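Fibronectin type III domain-containing protein (Simiduia agarivorans, PDB 6P2K) is a family 74 glycoside hydrolase built around seven-bladed beta-propellers, probably cleaving xyloglucan or related plant cell-wall beta-glucans. Local coordinates at residues V20-N25 / G343-G348; Q198-P203 / I250-V255; A225-A230 / L241-R246; R263-P268 / D288-Y293. All coordinates share one frame; numbering follows the deposited sequence.

Interaction 1. Residues V20-N25 / G343-G348; sequences VVADPN and GGWARG
Trp345 meets Asp23 through its indole N-H: NE1 gives a hydrogen bond to the carbonyl O of Asp23 at 2.8 Å, with an angle of 159° at the hydrogen. The oxygen sits in the indole plane, while the donor is tilted from the carbonyl plane. Beside it, Ala22 CB rests against the six-membered part of the ring, 3.7 Å from CZ2 and offset toward the rim. The ring reaches this place with CG anti to its own carbonyl carbon (chi1 -82°). Replacing Trp345 by an alanine would probably leave Asp23 O without its indole donor and open a gap beside Ala22 CB. Farther along, the backbones close up at Gly343, whose CA makes a CA-H...O contact of 3.5 Å with Pro24 O; a beta carbon on Gly343 would clash with that same oxygen, which also accepts from Thr342 OG1.

The two segments are 318 residues apart in sequence. Strand 17-22 is the first strand of one four-stranded blade, and the loop 339-347 belongs to the blade of strand 336-338, consistent with the contact closing the ring of a seven-bladed propeller between these two blades.

Behind the first shell, Asp23 shapes its own turn. OD1 accepts from Asn25 N at 2.8 Å, an Asx turn, and also from Asn25 ND2 at 3.0 Å, the latter on its syn lone pair. Asp23 OD2 takes Gln26 NE2. The Asn25 amide reaches on to the next blade, its OD1 accepting from Gly68 N and its ND2 donating to Thr66 O.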
# COMPACT_ATOMS: atom_id res chain seq x y z
N VAL B 20 20.17 -27.41 -38.36
CA VAL B 20 21.49 -27.01 -37.89
C VAL B 20 22.43 -28.17 -38.20
O VAL B 20 22.19 -29.29 -37.74
CB VAL B 20 21.50 -26.68 -36.39
CG1 VAL B 20 22.93 -26.47 -35.91
CG2 VAL B 20 20.66 -25.44 -36.11
N VAL B 21 23.47 -27.90 -38.97
CA VAL B 21 24.34 -28.94 -39.51
C VAL B 21 25.76 -28.73 -38.99
O VAL B 21 26.32 -27.63 -39.14
CB VAL B 21 24.32 -28.94 -41.05
CG1 VAL B 21 25.12 -30.13 -41.58
CG2 VAL B 21 22.89 -28.97 -41.57
N ALA B 22 26.33 -29.78 -38.42
CA ALA B 22 27.70 -29.70 -37.92
C ALA B 22 28.70 -29.95 -39.04
O ALA B 22 28.48 -30.79 -39.92
CB ALA B 22 27.91 -30.72 -36.80
N ASP B 23 29.80 -29.21 -39.01
CA ASP B 23 30.93 -29.43 -39.89
C ASP B 23 31.68 -30.65 -39.38
O ASP B 23 32.25 -30.61 -38.28
CB ASP B 23 31.83 -28.19 -39.94
CG ASP B 23 32.96 -28.30 -40.95
OD1 ASP B 23 33.32 -29.43 -41.36
OD2 ASP B 23 33.52 -27.25 -41.33
N PRO B 24 31.71 -31.75 -40.13
CA PRO B 24 32.44 -32.94 -39.66
C PRO B 24 33.94 -32.73 -39.57
O PRO B 24 34.62 -33.49 -38.87
CB PRO B 24 32.09 -34.01 -40.70
CG PRO B 24 31.78 -33.23 -41.94
CD PRO B 24 31.12 -31.96 -41.46
N ASN B 25 34.48 -31.71 -40.25
CA ASN B 25 35.92 -31.48 -40.24
C ASN B 25 36.38 -30.65 -39.04
O ASN B 25 37.55 -30.75 -38.65
CB ASN B 25 36.35 -30.77 -41.52
CG ASN B 25 35.86 -31.47 -42.77
OD1 ASN B 25 36.35 -32.53 -43.14
ND2 ASN B 25 34.87 -30.87 -43.43
N GLY B 343 36.66 -34.80 -36.42
CA GLY B 343 36.93 -33.39 -36.21
C GLY B 343 37.12 -32.96 -34.77
O GLY B 343 37.23 -31.75 -34.52
N GLY B 344 37.17 -33.89 -33.83
CA GLY B 344 37.26 -33.54 -32.42
C GLY B 344 35.94 -33.27 -31.74
O GLY B 344 35.94 -32.77 -30.61
N TRP B 345 34.82 -33.58 -32.39
CA TRP B 345 33.52 -33.35 -31.78
C TRP B 345 33.32 -34.28 -30.59
O TRP B 345 33.74 -35.44 -30.61
CB TRP B 345 32.41 -33.60 -32.80
CG TRP B 345 32.12 -32.46 -33.73
CD1 TRP B 345 32.60 -32.29 -34.99
CD2 TRP B 345 31.27 -31.33 -33.47
NE1 TRP B 345 32.11 -31.13 -35.54
CE2 TRP B 345 31.29 -30.52 -34.63
CE3 TRP B 345 30.50 -30.93 -32.38
CZ2 TRP B 345 30.57 -29.33 -34.72
CZ3 TRP B 345 29.78 -29.74 -32.47
CH2 TRP B 345 29.82 -28.96 -33.63
N ALA B 346 32.69 -33.76 -29.54
CA ALA B 346 32.16 -34.62 -28.50
C ALA B 346 30.77 -35.11 -28.92
O ALA B 346 30.19 -34.63 -29.89
CB ALA B 346 32.10 -33.89 -27.16
N ARG B 347 30.25 -36.08 -28.18
CA ARG B 347 28.91 -36.59 -28.48
C ARG B 347 27.86 -35.61 -27.99
O ARG B 347 27.85 -35.21 -26.82
CB ARG B 347 28.69 -37.96 -27.84
CG ARG B 347 27.41 -38.63 -28.33
CD ARG B 347 27.18 -40.00 -27.70
NE ARG B 347 26.06 -40.68 -28.34
CZ ARG B 347 24.81 -40.69 -27.87
NH1 ARG B 347 24.52 -40.04 -26.76
NH2 ARG B 347 23.85 -41.34 -28.52
N GLY B 348 26.96 -35.22 -28.90
CA GLY B 348 25.91 -34.29 -28.56
C GLY B 348 24.78 -34.36 -29.57
O GLY B 348 24.83 -35.13 -30.53

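Interaction 2. Residues Q198-P203 / I250-V255; sequences QRIAGP and INWQQV
Trp252 and Ala201 supply the polar part of this contact. The indole NE1 donates to Ala201 O at 3.0 Å, arriving in the carbonyl plane on a lone pair, and the oxygen in turn lies in the plane of the indole. The angle at the hydrogen is 147°, so the bond is somewhat bent.

The CH-pi part falls to Pro203, whose CG stands over the five-membered ring of Trp252, 3.9 Å from its centroid and 20° off the normal. Next to it Pro203 CB packs on Trp252 CB at 3.6 Å, the two side chains crossing obliquely.

Apolar packing adds a third piece: the CG2 branch of Ile200 touches Ile250 CG1 at 3.9 Å, and the same methyl lies at the edge of the indole, near its plane.

Strands 198-200 and 253-254 are the last strands of two successive four-stranded sheets, so the contact joins the outer margins of neighbouring propeller blades at the surface. Tyr243 and Tyr227 of the inner strands back Pro203.

With no charged group taking part, one directional N-H bond at the indole edge and a proline on its face together probably fix the rotation of the Trp252 ring.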
# COMPACT_ATOMS: atom_id res chain seq x y z
N GLN B 198 15.31 -48.73 -57.57
CA GLN B 198 14.03 -49.42 -57.66
C GLN B 198 13.43 -49.48 -56.27
O GLN B 198 14.15 -49.50 -55.27
CB GLN B 198 14.13 -50.83 -58.27
CG GLN B 198 15.11 -51.78 -57.61
CD GLN B 198 16.52 -51.46 -57.95
OE1 GLN B 198 16.92 -51.50 -59.11
NE2 GLN B 198 17.30 -51.10 -56.94
N ARG B 199 12.10 -49.51 -56.22
CA ARG B 199 11.39 -49.28 -54.98
C ARG B 199 11.48 -50.46 -54.03
O ARG B 199 11.37 -51.62 -54.44
CB ARG B 199 9.93 -48.97 -55.28
CG ARG B 199 9.20 -48.31 -54.13
CD ARG B 199 7.87 -47.78 -54.59
NE ARG B 199 6.98 -47.54 -53.46
CZ ARG B 199 5.65 -47.58 -53.54
NH1 ARG B 199 5.06 -47.85 -54.69
NH2 ARG B 199 4.92 -47.36 -52.46
N ILE B 200 11.70 -50.16 -52.76
CA ILE B 200 11.52 -51.12 -51.68
C ILE B 200 10.08 -51.04 -51.22
O ILE B 200 9.54 -49.94 -51.02
CB ILE B 200 12.49 -50.83 -50.51
CG1 ILE B 200 13.83 -51.52 -50.75
CG2 ILE B 200 11.88 -51.25 -49.18
CD1 ILE B 200 14.91 -51.07 -49.79
N ALA B 201 9.43 -52.19 -51.08
CA ALA B 201 8.07 -52.21 -50.57
C ALA B 201 8.05 -51.77 -49.12
O ALA B 201 8.83 -52.27 -48.30
CB ALA B 201 7.47 -53.61 -50.72
N GLY B 202 7.18 -50.82 -48.79
CA GLY B 202 7.02 -50.39 -47.43
C GLY B 202 6.30 -51.44 -46.60
O GLY B 202 5.93 -52.51 -47.08
N PRO B 203 6.09 -51.12 -45.32
CA PRO B 203 5.45 -52.09 -44.42
C PRO B 203 3.99 -52.33 -44.74
O PRO B 203 3.47 -53.40 -44.42
CB PRO B 203 5.62 -51.46 -43.03
CG PRO B 203 6.49 -50.23 -43.23
CD PRO B 203 6.31 -49.83 -44.66
N ILE B 250 13.86 -57.71 -46.67
CA ILE B 250 12.85 -56.71 -46.37
C ILE B 250 11.77 -57.38 -45.52
O ILE B 250 11.12 -58.34 -45.96
CB ILE B 250 12.28 -56.07 -47.64
CG1 ILE B 250 13.00 -54.76 -47.95
CG2 ILE B 250 10.80 -55.75 -47.47
CD1 ILE B 250 14.52 -54.85 -47.91
N ASN B 251 11.64 -56.93 -44.28
CA ASN B 251 10.81 -57.57 -43.28
C ASN B 251 10.51 -56.57 -42.18
O ASN B 251 11.10 -56.62 -41.10
CB ASN B 251 11.51 -58.81 -42.72
CG ASN B 251 10.59 -59.69 -41.89
OD1 ASN B 251 9.39 -59.74 -42.14
ND2 ASN B 251 11.15 -60.37 -40.90
N TRP B 252 9.61 -55.63 -42.46
CA TRP B 252 9.39 -54.49 -41.57
C TRP B 252 8.69 -54.92 -40.29
O TRP B 252 7.69 -55.64 -40.31
CB TRP B 252 8.55 -53.43 -42.27
CG TRP B 252 9.22 -52.72 -43.41
CD1 TRP B 252 9.03 -52.94 -44.74
CD2 TRP B 252 10.18 -51.66 -43.31
NE1 TRP B 252 9.81 -52.09 -45.48
CE2 TRP B 252 10.53 -51.29 -44.63
CE3 TRP B 252 10.78 -50.99 -42.24
CZ2 TRP B 252 11.45 -50.28 -44.90
CZ3 TRP B 252 11.70 -49.99 -42.51
CH2 TRP B 252 12.02 -49.65 -43.83
N GLN B 253 9.23 -54.45 -39.18
CA GLN B 253 8.64 -54.61 -37.86
C GLN B 253 8.28 -53.23 -37.36
O GLN B 253 9.14 -52.35 -37.34
CB GLN B 253 9.66 -55.24 -36.92
CG GLN B 253 10.37 -56.41 -37.55
CD GLN B 253 9.47 -57.64 -37.70
OE1 GLN B 253 8.88 -57.84 -38.77
NE2 GLN B 253 9.38 -58.47 -36.65
N GLN B 254 7.03 -53.03 -36.96
CA GLN B 254 6.66 -51.76 -36.35
C GLN B 254 7.30 -51.66 -34.98
O GLN B 254 7.27 -52.62 -34.20
CB GLN B 254 5.15 -51.62 -36.26
CG GLN B 254 4.70 -50.29 -35.69
CD GLN B 254 3.19 -50.16 -35.64
OE1 GLN B 254 2.66 -49.35 -34.88
NE2 GLN B 254 2.50 -50.95 -36.45
N VAL B 255 7.90 -50.51 -34.67
CA VAL B 255 8.63 -50.33 -33.42
C VAL B 255 8.17 -49.05 -32.74
O VAL B 255 8.99 -48.22 -32.33
CB VAL B 255 10.15 -50.32 -33.68
CG1 VAL B 255 10.66 -51.74 -33.85
CG2 VAL B 255 10.48 -49.49 -34.90

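Interaction 3. Residues A225-A230 / L241-R246; sequences ATYAEA and LVYATR
Ala225 and Tyr243 form a hydrogen-bonded antiparallel pair, as do Tyr227 and Leu241, with Thr226 and Val242 as the non-hydrogen-bonded pair between them; the strand axes approach to 4.7 Å and run at 136°, a strongly twisted pairing. These are the second and third strands of a four-stranded propeller blade, joined by the loop 229-240. Each hydrogen-bonded pair makes two bonds: Ala225 N to Tyr243 O at 3.0 Å and Tyr243 N to Ala225 O at 2.8 Å, then Tyr227 N to Leu241 O at 2.9 Å and Leu241 N to Tyr227 O at 3.1 Å.

On the face shared with Ala225, the side chains of Tyr227 and Tyr243 cross at about a right angle, meeting CD1 to CD1 at 4.1 Å. Leu241 starts out on the same face, but its isobutyl tip turns off from the other strand.

The other face carries Thr226 and Val242, whose CG2 methyls approach to 4.3 Å. Thr226 OG1 occupies the crowded position between backbone N and carbonyl carbon and donates to Tyr265 O, tying this blade to the first strand of the next one. Val242 also touches Tyr265. Between the strands, Leu241 O does double duty, receiving a CA-H...O contact from Thr226 CA at 3.1 Å.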
# COMPACT_ATOMS: atom_id res chain seq x y z
N ALA B 225 12.64 -46.38 -40.52
CA ALA B 225 11.85 -45.49 -41.35
C ALA B 225 10.53 -45.16 -40.66
O ALA B 225 10.06 -45.89 -39.79
CB ALA B 225 11.58 -46.11 -42.73
N THR B 226 9.96 -44.03 -41.06
CA THR B 226 8.59 -43.66 -40.72
C THR B 226 7.77 -43.58 -41.99
O THR B 226 8.25 -43.09 -43.02
CB THR B 226 8.52 -42.32 -39.97
OG1 THR B 226 8.58 -41.24 -40.91
CG2 THR B 226 9.67 -42.19 -38.98
N TYR B 227 6.54 -44.07 -41.93
CA TYR B 227 5.66 -44.14 -43.09
C TYR B 227 4.35 -43.44 -42.76
O TYR B 227 3.83 -43.56 -41.65
CB TYR B 227 5.41 -45.58 -43.51
CG TYR B 227 6.48 -46.15 -44.41
CD1 TYR B 227 7.61 -46.75 -43.88
CD2 TYR B 227 6.35 -46.10 -45.80
CE1 TYR B 227 8.60 -47.28 -44.70
CE2 TYR B 227 7.32 -46.63 -46.63
CZ TYR B 227 8.44 -47.21 -46.08
OH TYR B 227 9.41 -47.74 -46.90
N ALA B 228 3.81 -42.73 -43.75
CA ALA B 228 2.64 -41.89 -43.55
C ALA B 228 1.61 -42.17 -44.63
O ALA B 228 1.94 -42.60 -45.73
CB ALA B 228 3.01 -40.41 -43.57
N GLU B 229 0.35 -41.90 -44.30
CA GLU B 229 -0.71 -41.93 -45.30
C GLU B 229 -0.38 -40.95 -46.42
O GLU B 229 0.35 -39.97 -46.23
CB GLU B 229 -2.05 -41.58 -44.67
CG GLU B 229 -2.44 -42.43 -43.46
CD GLU B 229 -3.92 -42.37 -43.14
OE1 GLU B 229 -4.70 -41.91 -44.00
OE2 GLU B 229 -4.31 -42.78 -42.02
N ALA B 230 -0.90 -41.23 -47.61
CA ALA B 230 -0.64 -40.41 -48.78
C ALA B 230 -1.63 -39.25 -48.87
O ALA B 230 -2.40 -39.10 -49.82
CB ALA B 230 -0.67 -41.26 -50.05
N LEU B 241 3.90 -43.71 -38.55
CA LEU B 241 4.30 -44.90 -37.81
C LEU B 241 5.75 -45.26 -38.12
O LEU B 241 6.24 -45.05 -39.23
CB LEU B 241 3.38 -46.08 -38.12
CG LEU B 241 1.99 -45.91 -37.52
CD1 LEU B 241 1.09 -47.10 -37.83
CD2 LEU B 241 2.09 -45.69 -36.01
N VAL B 242 6.43 -45.80 -37.11
CA VAL B 242 7.86 -46.06 -37.15
C VAL B 242 8.09 -47.55 -37.32
O VAL B 242 7.45 -48.37 -36.66
CB VAL B 242 8.56 -45.54 -35.87
CG1 VAL B 242 10.06 -45.50 -36.06
CG2 VAL B 242 8.01 -44.17 -35.50
N TYR B 243 9.02 -47.90 -38.22
CA TYR B 243 9.28 -49.29 -38.55
C TYR B 243 10.78 -49.53 -38.63
O TYR B 243 11.58 -48.59 -38.71
CB TYR B 243 8.62 -49.69 -39.87
CG TYR B 243 7.12 -49.53 -39.91
CD1 TYR B 243 6.55 -48.31 -40.22
CD2 TYR B 243 6.28 -50.61 -39.66
CE1 TYR B 243 5.18 -48.16 -40.27
CE2 TYR B 243 4.91 -50.47 -39.71
CZ TYR B 243 4.36 -49.24 -40.01
OH TYR B 243 3.00 -49.09 -40.06
N ALA B 244 11.14 -50.80 -38.62
CA ALA B 244 12.52 -51.22 -38.77
C ALA B 244 12.56 -52.50 -39.59
O ALA B 244 11.67 -53.35 -39.48
CB ALA B 244 13.21 -51.45 -37.42
N THR B 245 13.59 -52.62 -40.42
CA THR B 245 13.83 -53.85 -41.14
C THR B 245 15.32 -54.03 -41.29
O THR B 245 16.10 -53.07 -41.25
CB THR B 245 13.17 -53.88 -42.52
OG1 THR B 245 13.50 -55.12 -43.17
CG2 THR B 245 13.70 -52.74 -43.37
N ARG B 246 15.70 -55.29 -41.44
CA ARG B 246 17.04 -55.61 -41.86
C ARG B 246 17.19 -55.33 -43.35
O ARG B 246 16.21 -55.36 -44.11
CB ARG B 246 17.34 -57.07 -41.55
CG ARG B 246 17.24 -57.41 -40.07
CD ARG B 246 18.31 -58.44 -39.72
NE ARG B 246 19.58 -57.82 -39.31
CZ ARG B 246 20.78 -58.31 -39.60
NH1 ARG B 246 20.91 -59.43 -40.30
NH2 ARG B 246 21.87 -57.67 -39.18

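Interaction 4. Residues R263-P268 / D288-Y293; sequences RRYWYP and DRFGLY
Asp288 turns its carboxylate to two successive arginines. OD2 accepts from Arg264 N at 2.7 Å, nearly along the C-O axis, while OD1 lies between Arg263 NH1 and Arg264 NH1, each 3.4 Å away in a salt bridge with a weak hydrogen bond. The Arg264 side chain crosses Asp288 at about a right angle, and its NH2 is hydrogen-bonded to Leu234 O. The chain of Arg263 bends at chi2 (-60°); its guanidinium plane stands 59° from the carboxylate. The O of a water donates to Asp288 OD1 at 2.8 Å. An alanine in place of Asp288 would probably leave Arg264 N without its acceptor and both guanidiniums without this counter-charge.

Beyond the charges, Phe290 CD2 stands over one face of the Arg263 guanidinium, whose NH2 has its stronger partner in Glu260. Tyr265 presents its edge to the Phe290 face, offset, with planes at 60° and Tyr265 CE1 3.4 Å from Phe290 CZ. Tyr265 OH, 3.6 Å from Tyr293 CE2, donates to Glu260 O.

Arg264 is the centre of an inverse gamma turn leading into strand 265-270, the first strand of a four-stranded propeller blade; the loop before strand 292-300, the third, meets it here.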
# COMPACT_ATOMS: atom_id res chain seq x y z
N ARG B 263 1.47 -39.21 -33.80
CA ARG B 263 2.46 -38.16 -33.95
C ARG B 263 3.13 -38.26 -35.31
O ARG B 263 3.27 -39.34 -35.88
CB ARG B 263 3.53 -38.21 -32.84
CG ARG B 263 2.96 -38.18 -31.43
CD ARG B 263 2.16 -36.91 -31.19
NE ARG B 263 2.19 -36.51 -29.79
CZ ARG B 263 1.82 -35.31 -29.34
NH1 ARG B 263 1.38 -34.39 -30.19
NH2 ARG B 263 1.89 -35.03 -28.05
N ARG B 264 3.56 -37.10 -35.83
CA ARG B 264 4.13 -37.01 -37.17
C ARG B 264 5.64 -37.25 -37.14
O ARG B 264 6.45 -36.41 -37.53
CB ARG B 264 3.82 -35.65 -37.78
CG ARG B 264 2.34 -35.31 -37.86
CD ARG B 264 2.16 -33.81 -37.88
NE ARG B 264 0.89 -33.39 -38.46
CZ ARG B 264 -0.07 -32.76 -37.78
NH1 ARG B 264 0.11 -32.49 -36.49
NH2 ARG B 264 -1.19 -32.41 -38.38
N TYR B 265 6.02 -38.44 -36.66
CA TYR B 265 7.42 -38.79 -36.54
C TYR B 265 8.09 -38.79 -37.91
O TYR B 265 7.54 -39.29 -38.89
CB TYR B 265 7.57 -40.17 -35.89
CG TYR B 265 7.04 -40.24 -34.48
CD1 TYR B 265 7.64 -39.53 -33.45
CD2 TYR B 265 5.94 -41.04 -34.17
CE1 TYR B 265 7.16 -39.59 -32.16
CE2 TYR B 265 5.46 -41.11 -32.87
CZ TYR B 265 6.07 -40.39 -31.87
OH TYR B 265 5.60 -40.45 -30.58
N TRP B 266 9.29 -38.22 -37.98
CA TRP B 266 9.98 -38.11 -39.25
C TRP B 266 11.48 -37.96 -39.01
O TRP B 266 11.93 -37.72 -37.89
CB TRP B 266 9.41 -36.95 -40.09
CG TRP B 266 9.85 -35.55 -39.70
CD1 TRP B 266 10.47 -35.15 -38.55
CD2 TRP B 266 9.68 -34.36 -40.49
NE1 TRP B 266 10.70 -33.79 -38.58
CE2 TRP B 266 10.23 -33.29 -39.76
CE3 TRP B 266 9.12 -34.11 -41.75
CZ2 TRP B 266 10.23 -31.98 -40.25
CZ3 TRP B 266 9.13 -32.82 -42.23
CH2 TRP B 266 9.68 -31.77 -41.48
N TYR B 267 12.24 -38.10 -40.10
CA TYR B 267 13.69 -37.91 -40.09
C TYR B 267 14.41 -38.71 -39.01
O TYR B 267 15.15 -38.14 -38.20
CB TYR B 267 14.03 -36.44 -39.96
CG TYR B 267 13.84 -35.62 -41.22
CD1 TYR B 267 12.58 -35.24 -41.64
CD2 TYR B 267 14.94 -35.21 -41.97
CE1 TYR B 267 12.40 -34.48 -42.78
CE2 TYR B 267 14.77 -34.45 -43.12
CZ TYR B 267 13.50 -34.09 -43.51
OH TYR B 267 13.33 -33.33 -44.65
N PRO B 268 14.23 -40.04 -38.96
CA PRO B 268 15.01 -40.83 -38.00
C PRO B 268 16.49 -40.76 -38.34
O PRO B 268 16.87 -40.54 -39.49
CB PRO B 268 14.45 -42.24 -38.16
CG PRO B 268 13.94 -42.27 -39.56
CD PRO B 268 13.39 -40.90 -39.81
N ASP B 288 4.30 -31.54 -34.14
CA ASP B 288 3.92 -32.05 -32.82
C ASP B 288 4.94 -31.66 -31.75
O ASP B 288 6.15 -31.70 -31.98
CB ASP B 288 3.77 -33.56 -32.87
CG ASP B 288 2.57 -34.00 -33.69
OD1 ASP B 288 1.47 -33.46 -33.48
OD2 ASP B 288 2.74 -34.88 -34.56
N ARG B 289 4.43 -31.31 -30.57
CA ARG B 289 5.24 -30.90 -29.42
C ARG B 289 5.26 -32.03 -28.39
O ARG B 289 4.28 -32.23 -27.67
CB ARG B 289 4.70 -29.61 -28.80
CG ARG B 289 4.77 -28.40 -29.70
CD ARG B 289 4.48 -27.11 -28.93
NE ARG B 289 4.73 -25.94 -29.76
CZ ARG B 289 5.93 -25.39 -29.94
NH1 ARG B 289 7.00 -25.91 -29.34
NH2 ARG B 289 6.07 -24.33 -30.72
N PHE B 290 6.38 -32.74 -28.31
CA PHE B 290 6.55 -33.76 -27.28
C PHE B 290 7.99 -33.87 -26.79
O PHE B 290 8.30 -34.78 -26.02
CB PHE B 290 6.08 -35.14 -27.78
CG PHE B 290 6.73 -35.56 -29.08
CD1 PHE B 290 8.01 -36.10 -29.09
CD2 PHE B 290 6.05 -35.42 -30.27
CE1 PHE B 290 8.60 -36.48 -30.28
CE2 PHE B 290 6.63 -35.80 -31.46
CZ PHE B 290 7.91 -36.33 -31.46
N GLY B 291 8.87 -32.97 -27.22
CA GLY B 291 10.29 -33.13 -26.93
C GLY B 291 10.99 -33.96 -27.99
O GLY B 291 10.72 -33.80 -29.19
N LEU B 292 11.88 -34.85 -27.58
CA LEU B 292 12.71 -35.60 -28.51
C LEU B 292 13.00 -36.98 -27.95
O LEU B 292 13.31 -37.13 -26.76
CB LEU B 292 14.02 -34.85 -28.80
CG LEU B 292 15.05 -35.45 -29.75
CD1 LEU B 292 14.45 -35.68 -31.12
CD2 LEU B 292 16.26 -34.53 -29.83
N TYR B 293 12.89 -38.00 -28.81
CA TYR B 293 13.08 -39.39 -28.41
C TYR B 293 14.45 -39.89 -28.84
O TYR B 293 14.94 -39.56 -29.93
CB TYR B 293 12.01 -40.29 -29.04
CG TYR B 293 10.65 -40.26 -28.40
CD1 TYR B 293 10.40 -40.92 -27.20
CD2 TYR B 293 9.59 -39.61 -29.02
CE1 TYR B 293 9.15 -40.90 -26.62
CE2 TYR B 293 8.33 -39.59 -28.45
CZ TYR B 293 8.12 -40.24 -27.25
OH TYR B 293 6.86 -40.22 -26.69
O HOH W 1 1.64 -30.91 -30.36
O HOH W 2 -0.23 -31.23 -33.53

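Interaction 3 is the buried one, a backbone-bonded strand pair inside a single blade, whereas interaction 2 lies at the surface and joins that blade to the preceding one. The two touch: Gln253 N meets Ala244 O, and Asn251 N meets Thr245 OG1. Interaction 4, partly buried, sits within the following blade, and Thr226 links it to interaction 3. Interaction 1 stands apart, its nearest atoms about 9 Å from interaction 4, and spans the chain segment holding the other three. Interactions 1 and 2 both pair a tryptophan N-H with a backbone carbonyl between blades; the charged cluster belongs to interaction 4 alone.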